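Local atomic coordinates of Sn-glycerol-3-phosphate ABC transporter substrate-binding protein UspB (Mycobacterium tuberculosis, PDB entry 4MFI), a protein that serves as the substrate-binding subunit of an ABC transporter and is specific for glycerophosphocholine, which it probably delivers to the membrane-bound importer. Residues A[31-43]-A[314-326]. Sequence-based numbering, arbitrary orientation.
Sequences SVKSGSGPIDFWS and KLSEERKVNALKF
R319, on the first turn of helix 317-330, reaches into the curl of the 33-38 loop and binds three of its backbone carbonyls at the guanidinium edge. R319 NH1 donates to G35 O (2.8 Å) and G37 O (2.9 Å); R319 NH2 also meets G37 O (3.1 Å), so both terminal nitrogens grip this one oxygen from the same face of its carbonyl plane, and R319 NH2 adds a weak bond to P38 O. The bend at chi3 (72°) turns the guanidinium into the loop, while a salt bridge from NE to D96 helps fix its rotation. The extended K33 side chain passes obliquely across R319, its NZ 4.1 Å from R319 NH2; D40 and D96 both pair with K33 and probably offset this like charge.

Backbone bonds K33 N to K314 O (2.8 Å) and S316 N to K33 O (2.9 Å) form a single beta bridge between K33 and L315. S316 then N-caps the helix, its OG accepting from R319 N, and a water joins that hydroxyl to G35 N.

Apolar contacts continue inward: the I39 side chain crosses that of N322 at about a right angle, its CD1 against the aliphatic N322 CB, and F326 CE2 lies over one face of the F41 ring (3.7 Å to F41 CD2), the planes inclined at 59°. The arrangement packs the opening part of the helix (317-326) obliquely (-54°) against strand 39-43, the first of an alpha/beta lobe, as in periplasmic-binding-protein folds, with the N-terminal loop fastened to the helix start.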
ATOM      1  N   SER A  31     -23.091  12.443  23.837  1.00 39.90           N
ATOM      2  CA  SER A  31     -21.656  12.327  23.605  1.00 39.10           C
ATOM      3  C   SER A  31     -21.333  11.340  22.485  1.00 34.57           C
ATOM      4  O   SER A  31     -20.258  11.409  21.892  1.00 34.93           O
ATOM      5  CB  SER A  31     -20.925  11.924  24.890  1.00 42.28           C
ATOM      6  OG  SER A  31     -21.460  10.728  25.432  1.00 43.92           O
ATOM      7  N   VAL A  32     -22.251  10.422  22.192  1.00 30.30           N
ATOM      8  CA  VAL A  32     -22.018   9.482  21.095  1.00 24.96           C
ATOM      9  C   VAL A  32     -23.133   9.439  20.057  1.00 20.94           C
ATOM     10  O   VAL A  32     -24.267   9.872  20.303  1.00 22.26           O
ATOM     11  CB  VAL A  32     -21.735   8.033  21.581  1.00 25.74           C
ATOM     12  CG1 VAL A  32     -20.553   8.001  22.539  1.00 26.93           C
ATOM     13  CG2 VAL A  32     -22.970   7.419  22.214  1.00 26.09           C
ATOM     14  N   LYS A  33     -22.786   8.906  18.890  1.00 18.79           N
ATOM     15  CA  LYS A  33     -23.753   8.645  17.840  1.00 17.99           C
ATOM     16  C   LYS A  33     -24.565   7.423  18.235  1.00 18.99           C
ATOM     17  O   LYS A  33     -24.039   6.311  18.330  1.00 18.80           O
ATOM     18  CB  LYS A  33     -23.046   8.388  16.511  1.00 17.97           C
ATOM     19  CG  LYS A  33     -23.987   8.330  15.320  1.00 16.82           C
ATOM     20  CD  LYS A  33     -23.229   8.062  14.038  1.00 17.00           C
ATOM     21  CE  LYS A  33     -24.146   8.195  12.837  1.00 16.20           C
ATOM     22  NZ  LYS A  33     -23.444   7.871  11.566  1.00 15.53           N
ATOM     23  N   SER A  34     -25.850   7.635  18.471  1.00 21.62           N
ATOM     24  CA  SER A  34     -26.726   6.562  18.902  1.00 25.10           C
ATOM     25  C   SER A  34     -27.976   6.556  18.032  1.00 28.16           C
ATOM     26  O   SER A  34     -28.121   7.388  17.136  1.00 30.31           O
ATOM     27  CB  SER A  34     -27.093   6.755  20.370  1.00 27.87           C
ATOM     28  OG  SER A  34     -27.638   8.046  20.590  1.00 30.88           O
ATOM     29  N   GLY A  35     -28.879   5.619  18.279  1.00 31.12           N
ATOM     30  CA  GLY A  35     -30.115   5.587  17.520  1.00 32.71           C
ATOM     31  C   GLY A  35     -30.076   4.654  16.326  1.00 33.19           C
ATOM     32  O   GLY A  35     -29.095   3.935  16.112  1.00 32.89           O
ATOM     33  N   SER A  36     -31.142   4.689  15.533  1.00 34.96           N
ATOM     34  CA  SER A  36     -31.384   3.663  14.524  1.00 34.51           C
ATOM     35  C   SER A  36     -31.302   4.150  13.080  1.00 31.55           C
ATOM     36  O   SER A  36     -31.854   3.510  12.181  1.00 32.47           O
ATOM     37  CB  SER A  36     -32.752   3.022  14.759  1.00 38.06           C
ATOM     38  OG  SER A  36     -33.791   3.977  14.610  1.00 39.08           O
ATOM     39  N   GLY A  37     -30.623   5.269  12.847  1.00 27.37           N
ATOM     40  CA  GLY A  37     -30.398   5.729  11.488  1.00 23.99           C
ATOM     41  C   GLY A  37     -29.482   4.753  10.772  1.00 21.70           C
ATOM     42  O   GLY A  37     -28.820   3.944  11.421  1.00 20.73           O
ATOM     43  N   PRO A  38     -29.439   4.817   9.434  1.00 21.31           N
ATOM     44  CA  PRO A  38     -28.629   3.893   8.631  1.00 19.73           C
ATOM     45  C   PRO A  38     -27.154   3.937   9.000  1.00 17.75           C
ATOM     46  O   PRO A  38     -26.670   4.943   9.534  1.00 19.00           O
ATOM     47  CB  PRO A  38     -28.815   4.414   7.203  1.00 21.24           C
ATOM     48  CG  PRO A  38     -30.118   5.139   7.229  1.00 24.12           C
ATOM     49  CD  PRO A  38     -30.199   5.761   8.594  1.00 23.47           C
ATOM     50  N   ILE A  39     -26.455   2.843   8.721  1.00 14.44           N
ATOM     51  CA  ILE A  39     -25.004   2.800   8.830  1.00 12.50           C
ATOM     52  C   ILE A  39     -24.397   3.748   7.793  1.00 12.83           C
ATOM     53  O   ILE A  39     -24.605   3.567   6.590  1.00 13.92           O
ATOM     54  CB  ILE A  39     -24.483   1.369   8.591  1.00 12.47           C
ATOM     55  CG1 ILE A  39     -25.031   0.425   9.668  1.00 12.95           C
ATOM     56  CG2 ILE A  39     -22.956   1.339   8.566  1.00 14.43           C
ATOM     57  CD1 ILE A  39     -24.817  -1.055   9.371  1.00 13.96           C
ATOM     58  N   ASP A  40     -23.664   4.760   8.255  1.00 11.81           N
ATOM     59  CA  ASP A  40     -23.046   5.731   7.354  1.00 11.82           C
ATOM     60  C   ASP A  40     -21.631   5.283   7.001  1.00  9.90           C
ATOM     61  O   ASP A  40     -20.757   5.211   7.869  1.00 10.67           O
ATOM     62  CB  ASP A  40     -23.039   7.132   7.988  1.00 13.05           C
ATOM     63  CG  ASP A  40     -24.436   7.744   8.088  1.00 16.50           C
ATOM     64  OD1 ASP A  40     -25.210   7.641   7.111  1.00 18.73           O
ATOM     65  OD2 ASP A  40     -24.772   8.321   9.151  1.00 19.61           O
ATOM     66  N   PHE A  41     -21.427   4.950   5.729  1.00 10.19           N
ATOM     67  CA  PHE A  41     -20.151   4.445   5.228  1.00  9.20           C
ATOM     68  C   PHE A  41     -19.491   5.542   4.397  1.00 10.45           C
ATOM     69  O   PHE A  41     -19.958   5.876   3.304  1.00 11.51           O
ATOM     70  CB  PHE A  41     -20.392   3.176   4.395  1.00 11.03           C
ATOM     71  CG  PHE A  41     -19.168   2.641   3.699  1.00 10.75           C
ATOM     72  CD1 PHE A  41     -17.889   2.895   4.187  1.00 11.23           C
ATOM     73  CD2 PHE A  41     -19.302   1.885   2.543  1.00 11.21           C
ATOM     74  CE1 PHE A  41     -16.767   2.406   3.530  1.00 12.68           C
ATOM     75  CE2 PHE A  41     -18.185   1.384   1.883  1.00 11.61           C
ATOM     76  CZ  PHE A  41     -16.917   1.644   2.380  1.00 12.97           C
ATOM     77  N   TRP A  42     -18.417   6.109   4.938  1.00 10.54           N
ATOM     78  CA  TRP A  42     -17.675   7.173   4.267  1.00 10.03           C
ATOM     79  C   TRP A  42     -16.527   6.605   3.452  1.00  9.79           C
ATOM     80  O   TRP A  42     -15.565   6.061   4.005  1.00 10.19           O
ATOM     81  CB  TRP A  42     -17.118   8.166   5.285  1.00 10.41           C
ATOM     82  CG  TRP A  42     -18.146   9.059   5.909  1.00  9.90           C
ATOM     83  CD1 TRP A  42     -19.504   8.890   5.907  1.00 12.04           C
ATOM     84  CD2 TRP A  42     -17.895  10.272   6.624  1.00 11.75           C
ATOM     85  NE1 TRP A  42     -20.109   9.925   6.582  1.00 13.26           N
ATOM     86  CE2 TRP A  42     -19.142  10.786   7.033  1.00 13.22           C
ATOM     87  CE3 TRP A  42     -16.733  10.974   6.961  1.00 13.46           C
ATOM     88  CZ2 TRP A  42     -19.259  11.967   7.768  1.00 15.47           C
ATOM     89  CZ3 TRP A  42     -16.852  12.147   7.690  1.00 14.89           C
ATOM     90  CH2 TRP A  42     -18.104  12.632   8.082  1.00 15.44           C
ATOM     91  N   SER A  43     -16.630   6.735   2.135  1.00  9.23           N
ATOM     92  CA  SER A  43     -15.626   6.207   1.222  1.00  9.70           C
ATOM     93  C   SER A  43     -15.225   7.243   0.175  1.00 11.44           C
ATOM     94  O   SER A  43     -16.003   8.142  -0.156  1.00 13.76           O
ATOM     95  CB  SER A  43     -16.171   4.960   0.523  1.00 10.83           C
ATOM     96  OG  SER A  43     -15.234   4.442  -0.405  1.00 12.08           O
ATOM     97  N   LYS A 314     -16.687   7.064  19.029  1.00 14.29           N
ATOM     98  CA  LYS A 314     -17.856   7.743  19.596  1.00 17.63           C
ATOM     99  C   LYS A 314     -19.195   7.267  19.019  1.00 18.71           C
ATOM    100  O   LYS A 314     -20.111   8.057  18.787  1.00 24.58           O
ATOM    101  CB  LYS A 314     -17.721   9.263  19.505  1.00 21.62           C
ATOM    102  CG  LYS A 314     -17.762   9.833  18.108  1.00 24.70           C
ATOM    103  CD  LYS A 314     -18.158  11.302  18.147  1.00 28.68           C
ATOM    104  CE  LYS A 314     -17.332  12.073  19.160  1.00 30.08           C
ATOM    105  NZ  LYS A 314     -17.524  13.544  19.043  1.00 31.21           N
ATOM    106  N   LEU A 315     -19.298   5.963  18.801  1.00 16.33           N
ATOM    107  CA  LEU A 315     -20.567   5.332  18.464  1.00 16.14           C
ATOM    108  C   LEU A 315     -21.081   4.613  19.699  1.00 16.53           C
ATOM    109  O   LEU A 315     -20.294   4.210  20.559  1.00 17.21           O
ATOM    110  CB  LEU A 315     -20.377   4.296  17.353  1.00 16.25           C
ATOM    111  CG  LEU A 315     -19.759   4.660  16.004  1.00 17.81           C
ATOM    112  CD1 LEU A 315     -19.955   3.498  15.028  1.00 17.08           C
ATOM    113  CD2 LEU A 315     -20.320   5.952  15.436  1.00 19.07           C
ATOM    114  N   SER A 316     -22.396   4.439  19.791  1.00 15.63           N
ATOM    115  CA  SER A 316     -22.956   3.549  20.799  1.00 15.98           C
ATOM    116  C   SER A 316     -22.453   2.130  20.538  1.00 15.76           C
ATOM    117  O   SER A 316     -22.017   1.813  19.422  1.00 15.40           O
ATOM    118  CB  SER A 316     -24.481   3.569  20.745  1.00 17.60           C
ATOM    119  OG  SER A 316     -24.951   2.937  19.565  1.00 17.53           O
ATOM    120  N   GLU A 317     -22.500   1.277  21.560  1.00 17.05           N
ATOM    121  CA  GLU A 317     -22.061  -0.105  21.395  1.00 18.38           C
ATOM    122  C   GLU A 317     -22.852  -0.830  20.310  1.00 16.52           C
ATOM    123  O   GLU A 317     -22.273  -1.568  19.513  1.00 15.42           O
ATOM    124  CB  GLU A 317     -22.117  -0.882  22.715  1.00 26.28           C
ATOM    125  CG  GLU A 317     -20.807  -0.856  23.499  1.00 35.73           C
ATOM    126  CD  GLU A 317     -19.635  -1.449  22.721  1.00 43.23           C
ATOM    127  OE1 GLU A 317     -19.863  -2.326  21.855  1.00 47.37           O
ATOM    128  OE2 GLU A 317     -18.483  -1.037  22.980  1.00 44.12           O
ATOM    129  N   GLU A 318     -24.165  -0.607  20.270  1.00 16.10           N
ATOM    130  CA  GLU A 318     -25.002  -1.228  19.244  1.00 18.26           C
ATOM    131  C   GLU A 318     -24.542  -0.830  17.846  1.00 15.40           C
ATOM    132  O   GLU A 318     -24.430  -1.678  16.956  1.00 16.05           O
ATOM    133  CB  GLU A 318     -26.483  -0.871  19.432  1.00 24.89           C
ATOM    134  CG  GLU A 318     -27.361  -1.269  18.240  1.00 31.68           C
ATOM    135  CD  GLU A 318     -28.853  -1.208  18.534  1.00 39.02           C
ATOM    136  OE1 GLU A 318     -29.245  -1.389  19.708  1.00 40.89           O
ATOM    137  OE2 GLU A 318     -29.639  -0.985  17.586  1.00 42.40           O
ATOM    138  N   ARG A 319     -24.265   0.457  17.649  1.00 14.60           N
ATOM    139  CA  ARG A 319     -23.817   0.913  16.338  1.00 13.48           C
ATOM    140  C   ARG A 319     -22.442   0.359  15.974  1.00 12.52           C
ATOM    141  O   ARG A 319     -22.180   0.094  14.804  1.00 12.79           O
ATOM    142  CB  ARG A 319     -23.845   2.442  16.232  1.00 14.15           C
ATOM    143  CG  ARG A 319     -25.254   3.022  16.314  1.00 15.21           C
ATOM    144  CD  ARG A 319     -25.325   4.472  15.851  1.00 17.05           C
ATOM    145  NE  ARG A 319     -25.162   4.595  14.404  1.00 17.47           N
ATOM    146  CZ  ARG A 319     -26.162   4.514  13.530  1.00 17.27           C
ATOM    147  NH1 ARG A 319     -27.411   4.312  13.951  1.00 17.92           N
ATOM    148  NH2 ARG A 319     -25.920   4.635  12.232  1.00 16.61           N
ATOM    149  N   LYS A 320     -21.573   0.164  16.965  1.00 11.67           N
ATOM    150  CA  LYS A 320     -20.261  -0.431  16.692  1.00 10.78           C
ATOM    151  C   LYS A 320     -20.393  -1.869  16.198  1.00 10.98           C
ATOM    152  O   LYS A 320     -19.709  -2.278  15.253  1.00 11.22           O
ATOM    153  CB  LYS A 320     -19.355  -0.384  17.928  1.00 10.89           C
ATOM    154  CG  LYS A 320     -18.883   1.003  18.284  1.00 11.91           C
ATOM    155  CD  LYS A 320     -17.920   0.976  19.453  1.00 14.57           C
ATOM    156  CE  LYS A 320     -17.545   2.390  19.841  1.00 15.93           C
ATOM    157  NZ  LYS A 320     -16.686   2.437  21.051  1.00 19.97           N
ATOM    158  N   VAL A 321     -21.265  -2.637  16.845  1.00 10.62           N
ATOM    159  CA  VAL A 321     -21.514  -4.006  16.425  1.00 11.37           C
ATOM    160  C   VAL A 321     -22.018  -4.031  14.982  1.00 10.59           C
ATOM    161  O   VAL A 321     -21.524  -4.808  14.168  1.00 11.60           O
ATOM    162  CB  VAL A 321     -22.512  -4.699  17.367  1.00 12.45           C
ATOM    163  CG1 VAL A 321     -22.959  -6.036  16.797  1.00 14.21           C
ATOM    164  CG2 VAL A 321     -21.873  -4.890  18.731  1.00 13.79           C
ATOM    165  N   ASN A 322     -22.982  -3.175  14.657  1.00 11.37           N
ATOM    166  CA  ASN A 322     -23.518  -3.155  13.295  1.00 10.74           C
ATOM    167  C   ASN A 322     -22.473  -2.735  12.269  1.00  9.60           C
ATOM    168  O   ASN A 322     -22.417  -3.276  11.161  1.00 10.96           O
ATOM    169  CB  ASN A 322     -24.751  -2.256  13.202  1.00 12.77           C
ATOM    170  CG  ASN A 322     -25.926  -2.808  13.974  1.00 15.38           C
ATOM    171  OD1 ASN A 322     -26.023  -4.017  14.197  1.00 18.17           O
ATOM    172  ND2 ASN A 322     -26.833  -1.927  14.385  1.00 17.48           N
ATOM    173  N   ALA A 323     -21.644  -1.771  12.649  1.00  9.68           N
ATOM    174  CA  ALA A 323     -20.566  -1.315  11.784  1.00  9.50           C
ATOM    175  C   ALA A 323     -19.593  -2.456  11.474  1.00  8.72           C
ATOM    176  O   ALA A 323     -19.167  -2.624  10.323  1.00  9.09           O
ATOM    177  CB  ALA A 323     -19.845  -0.136  12.418  1.00 10.09           C
ATOM    178  N   LEU A 324     -19.255  -3.254  12.486  1.00  8.76           N
ATOM    179  CA  LEU A 324     -18.351  -4.377  12.260  1.00  8.09           C
ATOM    180  C   LEU A 324     -18.998  -5.479  11.422  1.00  9.41           C
ATOM    181  O   LEU A 324     -18.329  -6.100  10.594  1.00 10.08           O
ATOM    182  CB  LEU A 324     -17.801  -4.952  13.572  1.00 10.43           C
ATOM    183  CG  LEU A 324     -16.815  -6.103  13.326  1.00 11.81           C
ATOM    184  CD1 LEU A 324     -15.589  -5.610  12.548  1.00 11.88           C
ATOM    185  CD2 LEU A 324     -16.395  -6.796  14.599  1.00 15.59           C
ATOM    186  N   LYS A 325     -20.291  -5.725  11.630  1.00  9.61           N
ATOM    187  CA  LYS A 325     -21.002  -6.677  10.775  1.00 10.48           C
ATOM    188  C   LYS A 325     -20.861  -6.278   9.308  1.00  9.48           C
ATOM    189  O   LYS A 325     -20.628  -7.128   8.436  1.00 11.03           O
ATOM    190  CB  LYS A 325     -22.481  -6.750  11.153  1.00 11.78           C
ATOM    191  CG  LYS A 325     -22.747  -7.455  12.470  1.00 12.22           C
ATOM    192  CD  LYS A 325     -24.215  -7.326  12.864  1.00 16.16           C
ATOM    193  CE  LYS A 325     -24.521  -8.081  14.142  1.00 19.98           C
ATOM    194  NZ  LYS A 325     -25.920  -7.841  14.598  1.00 22.92           N
ATOM    195  N   PHE A 326     -20.999  -4.984   9.035  1.00  9.57           N
ATOM    196  CA  PHE A 326     -20.825  -4.491   7.674  1.00  8.59           C
ATOM    197  C   PHE A 326     -19.401  -4.696   7.171  1.00  8.41           C
ATOM    198  O   PHE A 326     -19.188  -5.236   6.079  1.00  8.37           O
ATOM    199  CB  PHE A 326     -21.203  -3.011   7.573  1.00  9.47           C
ATOM    200  CG  PHE A 326     -21.003  -2.437   6.200  1.00  9.31           C
ATOM    201  CD1 PHE A 326     -21.897  -2.728   5.177  1.00 10.30           C
ATOM    202  CD2 PHE A 326     -19.906  -1.630   5.925  1.00 10.45           C
ATOM    203  CE1 PHE A 326     -21.711  -2.213   3.910  1.00 10.92           C
ATOM    204  CE2 PHE A 326     -19.713  -1.107   4.655  1.00  9.72           C
ATOM    205  CZ  PHE A 326     -20.620  -1.399   3.647  1.00 10.40           C
TER
HETATM  206  O   HOH W   1     -27.622   3.047  19.700  1.00 25.20           O
HETATM  207  O   HOH W   2     -28.418   0.754  15.677  1.00 40.42           O